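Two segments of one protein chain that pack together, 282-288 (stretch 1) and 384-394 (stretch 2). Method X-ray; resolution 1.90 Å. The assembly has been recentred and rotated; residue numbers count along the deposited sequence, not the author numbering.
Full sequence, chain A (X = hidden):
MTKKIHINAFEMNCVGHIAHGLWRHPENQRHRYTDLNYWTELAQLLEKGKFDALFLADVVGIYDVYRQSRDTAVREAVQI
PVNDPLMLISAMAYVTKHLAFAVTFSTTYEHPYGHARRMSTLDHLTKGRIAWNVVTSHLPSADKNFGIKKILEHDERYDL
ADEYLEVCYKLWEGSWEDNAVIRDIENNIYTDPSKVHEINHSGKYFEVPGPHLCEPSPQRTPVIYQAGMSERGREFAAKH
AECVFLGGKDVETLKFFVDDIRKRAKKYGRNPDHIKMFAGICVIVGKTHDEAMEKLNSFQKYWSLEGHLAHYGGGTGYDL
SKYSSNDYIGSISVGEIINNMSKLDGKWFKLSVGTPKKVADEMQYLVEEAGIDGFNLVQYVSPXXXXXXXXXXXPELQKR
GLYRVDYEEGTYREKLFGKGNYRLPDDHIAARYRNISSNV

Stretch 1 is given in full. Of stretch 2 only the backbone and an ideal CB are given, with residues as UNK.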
ATOM      1  N   CYS A 282      -4.589 -13.940   0.535  1.00 15.32           N
ATOM      2  CA  CYS A 282      -5.786 -14.096   1.347  1.00 14.57           C
ATOM      3  C   CYS A 282      -5.650 -15.417   2.100  1.00 16.60           C
ATOM      4  O   CYS A 282      -5.248 -16.432   1.526  1.00 17.01           O
ATOM      5  CB  CYS A 282      -7.054 -14.123   0.490  1.00 22.97           C
ATOM      6  SG  CYS A 282      -7.206 -12.865  -0.799  1.00 40.56           S
ATOM      7  N   VAL A 283      -5.920 -15.395   3.401  1.00 12.35           N
ATOM      8  CA  VAL A 283      -5.695 -16.571   4.224  1.00 21.37           C
ATOM      9  C   VAL A 283      -7.024 -16.932   4.877  1.00 20.81           C
ATOM     10  O   VAL A 283      -7.677 -16.073   5.461  1.00 16.37           O
ATOM     11  CB  VAL A 283      -4.609 -16.324   5.325  1.00 18.51           C
ATOM     12  CG1 VAL A 283      -4.599 -17.472   6.304  1.00 14.68           C
ATOM     13  CG2 VAL A 283      -3.185 -16.100   4.667  1.00 13.19           C
ATOM     14  N   ILE A 284      -7.434 -18.191   4.743  1.00 14.77           N
ATOM     15  CA  ILE A 284      -8.581 -18.698   5.469  1.00 15.25           C
ATOM     16  C   ILE A 284      -8.045 -19.907   6.223  1.00 23.92           C
ATOM     17  O   ILE A 284      -7.681 -20.950   5.614  1.00 19.07           O
ATOM     18  CB  ILE A 284      -9.744 -19.128   4.544  1.00 21.58           C
ATOM     19  CG1 ILE A 284     -10.300 -17.943   3.734  1.00 21.62           C
ATOM     20  CG2 ILE A 284     -10.861 -19.818   5.388  1.00 19.76           C
ATOM     21  CD1 ILE A 284     -11.155 -18.378   2.488  1.00 21.29           C
ATOM     22  N   VAL A 285      -7.961 -19.774   7.538  1.00 17.27           N
ATOM     23  CA  VAL A 285      -7.255 -20.748   8.367  1.00 16.82           C
ATOM     24  C   VAL A 285      -8.173 -21.358   9.456  1.00 30.13           C
ATOM     25  O   VAL A 285      -9.089 -20.688   9.992  1.00 22.21           O
ATOM     26  CB  VAL A 285      -5.927 -20.146   8.942  1.00 19.33           C
ATOM     27  CG1 VAL A 285      -6.199 -19.006   9.934  1.00 14.96           C
ATOM     28  CG2 VAL A 285      -5.023 -21.229   9.594  1.00 11.86           C
ATOM     29  N   GLY A 286      -7.937 -22.637   9.754  1.00 18.85           N
ATOM     30  CA  GLY A 286      -8.619 -23.318  10.862  1.00 21.24           C
ATOM     31  C   GLY A 286      -7.695 -24.330  11.520  1.00 23.15           C
ATOM     32  O   GLY A 286      -6.641 -24.676  10.992  1.00 16.92           O
ATOM     33  N   LYS A 287      -8.104 -24.827  12.674  1.00 22.67           N
ATOM     34  CA  LYS A 287      -7.326 -25.849  13.379  1.00 23.84           C
ATOM     35  C   LYS A 287      -7.282 -27.147  12.588  1.00 30.75           C
ATOM     36  O   LYS A 287      -6.329 -27.936  12.706  1.00 22.33           O
ATOM     37  CB  LYS A 287      -7.916 -26.057  14.769  1.00 26.10           C
ATOM     38  CG  LYS A 287      -7.831 -24.742  15.554  1.00 25.64           C
ATOM     39  CD  LYS A 287      -8.683 -24.724  16.810  1.00 37.58           C
ATOM     40  CE  LYS A 287      -7.786 -24.545  18.007  1.00 58.62           C
ATOM     41  NZ  LYS A 287      -6.868 -25.725  18.091  1.00 82.93           N
ATOM     42  N   THR A 288      -8.300 -27.349  11.768  1.00 15.86           N
ATOM     43  CA  THR A 288      -8.397 -28.540  10.943  1.00 24.89           C
ATOM     44  C   THR A 288      -8.787 -28.087   9.564  1.00 24.65           C
ATOM     45  O   THR A 288      -9.288 -26.978   9.391  1.00 22.34           O
ATOM     46  CB  THR A 288      -9.465 -29.534  11.485  1.00 23.80           C
ATOM     47  OG1 THR A 288     -10.764 -28.940  11.382  1.00 26.21           O
ATOM     48  CG2 THR A 288      -9.165 -29.903  12.927  1.00 20.42           C
ATOM     49  N   UNK A 384     -12.194 -10.917  11.543  1.00 18.19           N
ATOM     50  CA  UNK A 384     -11.956 -12.349  11.521  1.00 14.60           C
ATOM     51  C   UNK A 384     -10.703 -12.771  10.751  1.00 19.73           C
ATOM     52  O   UNK A 384      -9.907 -13.579  11.253  1.00 21.71           O
ATOM     53  CB  UNK A 384     -13.176 -13.048  10.918  1.00 14.60           C
ATOM     54  N   UNK A 385     -10.492 -12.279   9.530  1.00 18.90           N
ATOM     55  CA  UNK A 385      -9.238 -12.751   8.877  1.00 24.18           C
ATOM     56  C   UNK A 385      -7.984 -12.424   9.673  1.00 14.28           C
ATOM     57  O   UNK A 385      -7.151 -13.288   9.855  1.00 14.40           O
ATOM     58  CB  UNK A 385      -9.108 -12.133   7.483  1.00 24.18           C
ATOM     59  N   UNK A 386      -7.870 -11.193  10.163  1.00 14.83           N
ATOM     60  CA  UNK A 386      -6.686 -10.806  10.936  1.00 19.18           C
ATOM     61  C   UNK A 386      -6.605 -11.583  12.265  1.00 16.88           C
ATOM     62  O   UNK A 386      -5.530 -12.047  12.671  1.00 13.33           O
ATOM     63  CB  UNK A 386      -6.707  -9.301  11.208  1.00 19.18           C
ATOM     64  N   UNK A 387      -7.734 -11.701  12.965  1.00 13.06           N
ATOM     65  CA  UNK A 387      -7.780 -12.440  14.236  1.00 17.37           C
ATOM     66  C   UNK A 387      -7.345 -13.918  14.072  1.00 19.65           C
ATOM     67  O   UNK A 387      -6.500 -14.416  14.812  1.00 15.99           O
ATOM     68  CB  UNK A 387      -9.195 -12.379  14.815  1.00 17.37           C
ATOM     69  N   UNK A 388      -7.928 -14.610  13.097  1.00 16.53           N
ATOM     70  CA  UNK A 388      -7.525 -16.000  12.819  1.00 10.78           C
ATOM     71  C   UNK A 388      -6.050 -16.102  12.430  1.00 16.89           C
ATOM     72  O   UNK A 388      -5.359 -17.029  12.848  1.00 15.05           O
ATOM     73  CB  UNK A 388      -8.391 -16.586  11.702  1.00 10.78           C
ATOM     74  N   UNK A 389      -5.574 -15.150  11.619  1.00 16.22           N
ATOM     75  CA  UNK A 389      -4.169 -15.143  11.222  1.00 15.01           C
ATOM     76  C   UNK A 389      -3.261 -15.012  12.466  1.00 16.52           C
ATOM     77  O   UNK A 389      -2.292 -15.756  12.626  1.00 17.43           O
ATOM     78  CB  UNK A 389      -3.902 -14.002  10.238  1.00 15.01           C
ATOM     79  N   UNK A 390      -3.578 -14.048  13.317  1.00 14.68           N
ATOM     80  CA  UNK A 390      -2.847 -13.826  14.548  1.00 12.72           C
ATOM     81  C   UNK A 390      -2.932 -15.007  15.527  1.00 18.48           C
ATOM     82  O   UNK A 390      -1.916 -15.395  16.104  1.00 15.12           O
ATOM     83  CB  UNK A 390      -3.370 -12.557  15.224  1.00 12.72           C
ATOM     84  N   UNK A 391      -4.121 -15.563  15.731  1.00 17.30           N
ATOM     85  CA  UNK A 391      -4.235 -16.664  16.697  1.00 16.26           C
ATOM     86  C   UNK A 391      -3.598 -17.970  16.219  1.00 17.12           C
ATOM     87  O   UNK A 391      -3.066 -18.688  17.028  1.00 18.21           O
ATOM     88  CB  UNK A 391      -5.711 -16.914  17.014  1.00 16.26           C
ATOM     89  N   UNK A 392      -3.716 -18.273  14.925  1.00 14.95           N
ATOM     90  CA  UNK A 392      -3.314 -19.591  14.362  1.00 18.41           C
ATOM     91  C   UNK A 392      -2.035 -19.587  13.490  1.00 15.55           C
ATOM     92  O   UNK A 392      -1.156 -20.428  13.663  1.00 16.85           O
ATOM     93  CB  UNK A 392      -4.467 -20.135  13.517  1.00 18.41           C
ATOM     94  N   UNK A 393      -1.895 -18.631  12.586  1.00 13.19           N
ATOM     95  CA  UNK A 393      -0.738 -18.672  11.690  1.00 11.23           C
ATOM     96  C   UNK A 393       0.519 -18.076  12.333  1.00 17.13           C
ATOM     97  O   UNK A 393       1.637 -18.574  12.113  1.00 18.33           O
ATOM     98  CB  UNK A 393      -1.058 -17.924  10.394  1.00 11.23           C
ATOM     99  N   UNK A 394       0.349 -16.968  13.054  1.00 13.50           N
ATOM    100  CA  UNK A 394       1.502 -16.251  13.621  1.00 20.51           C
ATOM    101  C   UNK A 394       2.393 -17.178  14.528  1.00 14.05           C
ATOM    102  O   UNK A 394       3.610 -17.196  14.357  1.00 15.55           O
ATOM    103  CB  UNK A 394       1.001 -15.053  14.430  1.00 20.51           C
TER

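Stretch 2 is a helix crossing strand 282-285 at 64°, with the axes 8.3 Å apart at closest approach. Stretch 1 offers mainly two valines, Val283 and Val285, whose CA-to-CB bonds point toward the helix.

Position 384 is out of reach of stretch 1, which sets no preference. It is Gly384, whose O accepts a hydrogen bond from the N of 388.

Position 385 points toward the strand. Its ideal CB lies 4.7 Å from Val283 O, so a small polar or small apolar side chain would suit. The residue is Thr385, with OG1 4.2 Å from Val283 O, too far for a direct bond. The O of water 1 lies 2.9 Å from Val283 O and 2.9 Å from the backbone Thr385 O and can donate to either; this bridge does not depend on the side chain at 385.

Positions 386 and 387 have nothing of stretch 1 within 5.5 Å of their ideal CB atoms. They are Phe386 and Val387.

Position 388 sits where the backbones come close, its CA 6.5 Å from Val285 CA. The ideal CB is 3.7 Å from Val285 CG1, which favours a side chain that can turn past the valine. Val285 N faces this side, so an acceptor would also be useful. The residue is Asp388. Its chi1 is m, and its CB packs on Val285 CG1 at 3.7 Å. The O of water 2 accepts from Val285 N at 2.8 Å and lies 2.9 Å from Asp388 OD2, to which it can donate.

Position 389 points sideways, with its ideal CB 5.3 Å from Val283 CG1. A long apolar or aromatic side chain could reach Val283. It is Phe389, chi1 t, whose CD2 lies 4.2 Å from Val283 CG2 in an oblique approach.

Position 390 is out of reach, and 391 points sideways with no strand atom near its ideal CB. They are Ile390 and Glu391.

Position 392 points toward stretch 1, its ideal CB 4.1 Å from Val285 CG2. Gly286, without a side chain, and the aliphatic part of Lys287 lie nearby. Leucine, isoleucine or methionine would fit. Leu392 places CD1 4.1 Å from Val285 CG1 and 3.9 Å from Gly286 CA, while its CD2 is 4.1 Å from Lys287 CG.

Position 393 also points toward the strand, its ideal CB 5.2 Å from Val285 CG2 and 5.4 Å from Val283 CG1. A medium apolar residue would suit. Val393 CG2 meets Val285 CG2 at 3.8 Å and Val283 CG1 at 4.3 Å.

Position 394 is out of reach; it is Val394.

Stretch 2 (384-394) GTFVDFIELVV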
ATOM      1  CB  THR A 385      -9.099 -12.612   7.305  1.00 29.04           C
ATOM      2  OG1 THR A 385      -7.796 -12.138   6.822  1.00 27.14           O
ATOM      3  CG2 THR A 385     -10.217 -12.088   6.655  1.00  8.44           C
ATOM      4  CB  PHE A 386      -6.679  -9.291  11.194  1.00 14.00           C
ATOM      5  CG  PHE A 386      -6.463  -8.435   9.955  1.00 14.82           C
ATOM      6  CD1 PHE A 386      -6.965  -7.138   9.924  1.00 15.69           C
ATOM      7  CD2 PHE A 386      -5.706  -8.885   8.860  1.00 16.75           C
ATOM      8  CE1 PHE A 386      -6.726  -6.292   8.829  1.00 15.74           C
ATOM      9  CE2 PHE A 386      -5.511  -8.062   7.720  1.00 11.90           C
ATOM     10  CZ  PHE A 386      -6.001  -6.761   7.709  1.00  8.11           C
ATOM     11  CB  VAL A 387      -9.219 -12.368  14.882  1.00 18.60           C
ATOM     12  CG1 VAL A 387      -9.344 -13.383  16.066  1.00 19.84           C
ATOM     13  CG2 VAL A 387      -9.530 -10.921  15.347  1.00 13.95           C
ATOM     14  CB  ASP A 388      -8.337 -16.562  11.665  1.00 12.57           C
ATOM     15  CG  ASP A 388      -9.778 -16.827  12.028  1.00 21.84           C
ATOM     16  OD1 ASP A 388     -10.123 -16.703  13.228  1.00 21.04           O
ATOM     17  OD2 ASP A 388     -10.580 -17.086  11.089  1.00 20.92           O
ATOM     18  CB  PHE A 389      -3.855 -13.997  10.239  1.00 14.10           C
ATOM     19  CG  PHE A 389      -2.446 -14.058   9.680  1.00 14.76           C
ATOM     20  CD1 PHE A 389      -1.409 -13.344  10.302  1.00 13.78           C
ATOM     21  CD2 PHE A 389      -2.146 -14.869   8.564  1.00 18.73           C
ATOM     22  CE1 PHE A 389      -0.083 -13.400   9.795  1.00 15.42           C
ATOM     23  CE2 PHE A 389      -0.825 -14.934   8.041  1.00 14.26           C
ATOM     24  CZ  PHE A 389       0.204 -14.209   8.671  1.00 21.79           C
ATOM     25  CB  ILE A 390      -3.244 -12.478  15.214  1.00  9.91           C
ATOM     26  CG1 ILE A 390      -2.778 -11.328  14.302  1.00 12.29           C
ATOM     27  CG2 ILE A 390      -2.590 -12.351  16.626  1.00 15.00           C
ATOM     28  CD1 ILE A 390      -3.325  -9.915  14.610  1.00 14.21           C
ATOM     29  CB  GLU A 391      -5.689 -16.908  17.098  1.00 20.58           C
ATOM     30  CG  GLU A 391      -6.345 -15.691  17.768  1.00 22.40           C
ATOM     31  CD  GLU A 391      -7.801 -15.924  18.155  1.00 27.90           C
ATOM     32  OE1 GLU A 391      -8.313 -15.100  18.935  1.00 62.25           O
ATOM     33  OE2 GLU A 391      -8.438 -16.904  17.693  1.00 43.35           O
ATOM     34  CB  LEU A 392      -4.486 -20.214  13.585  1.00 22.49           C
ATOM     35  CG  LEU A 392      -5.801 -20.455  14.342  1.00 28.58           C
ATOM     36  CD1 LEU A 392      -6.891 -21.005  13.421  1.00 22.95           C
ATOM     37  CD2 LEU A 392      -5.556 -21.387  15.528  1.00 23.81           C
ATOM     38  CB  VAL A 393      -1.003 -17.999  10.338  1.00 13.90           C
ATOM     39  CG1 VAL A 393       0.264 -18.150   9.391  1.00 10.57           C
ATOM     40  CG2 VAL A 393      -2.251 -18.611   9.702  1.00 14.67           C
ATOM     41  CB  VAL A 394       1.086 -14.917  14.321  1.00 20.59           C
ATOM     42  CG1 VAL A 394       2.146 -14.461  15.357  1.00 12.91           C
ATOM     43  CG2 VAL A 394       0.798 -13.803  13.229  1.00 14.66           C
TER
HETATM   44  O   HOH W   1      -7.046 -15.710   8.315  1.00 15.68           O
HETATM   45  O   HOH W   2      -9.203 -17.509   8.614  1.00 20.05           O
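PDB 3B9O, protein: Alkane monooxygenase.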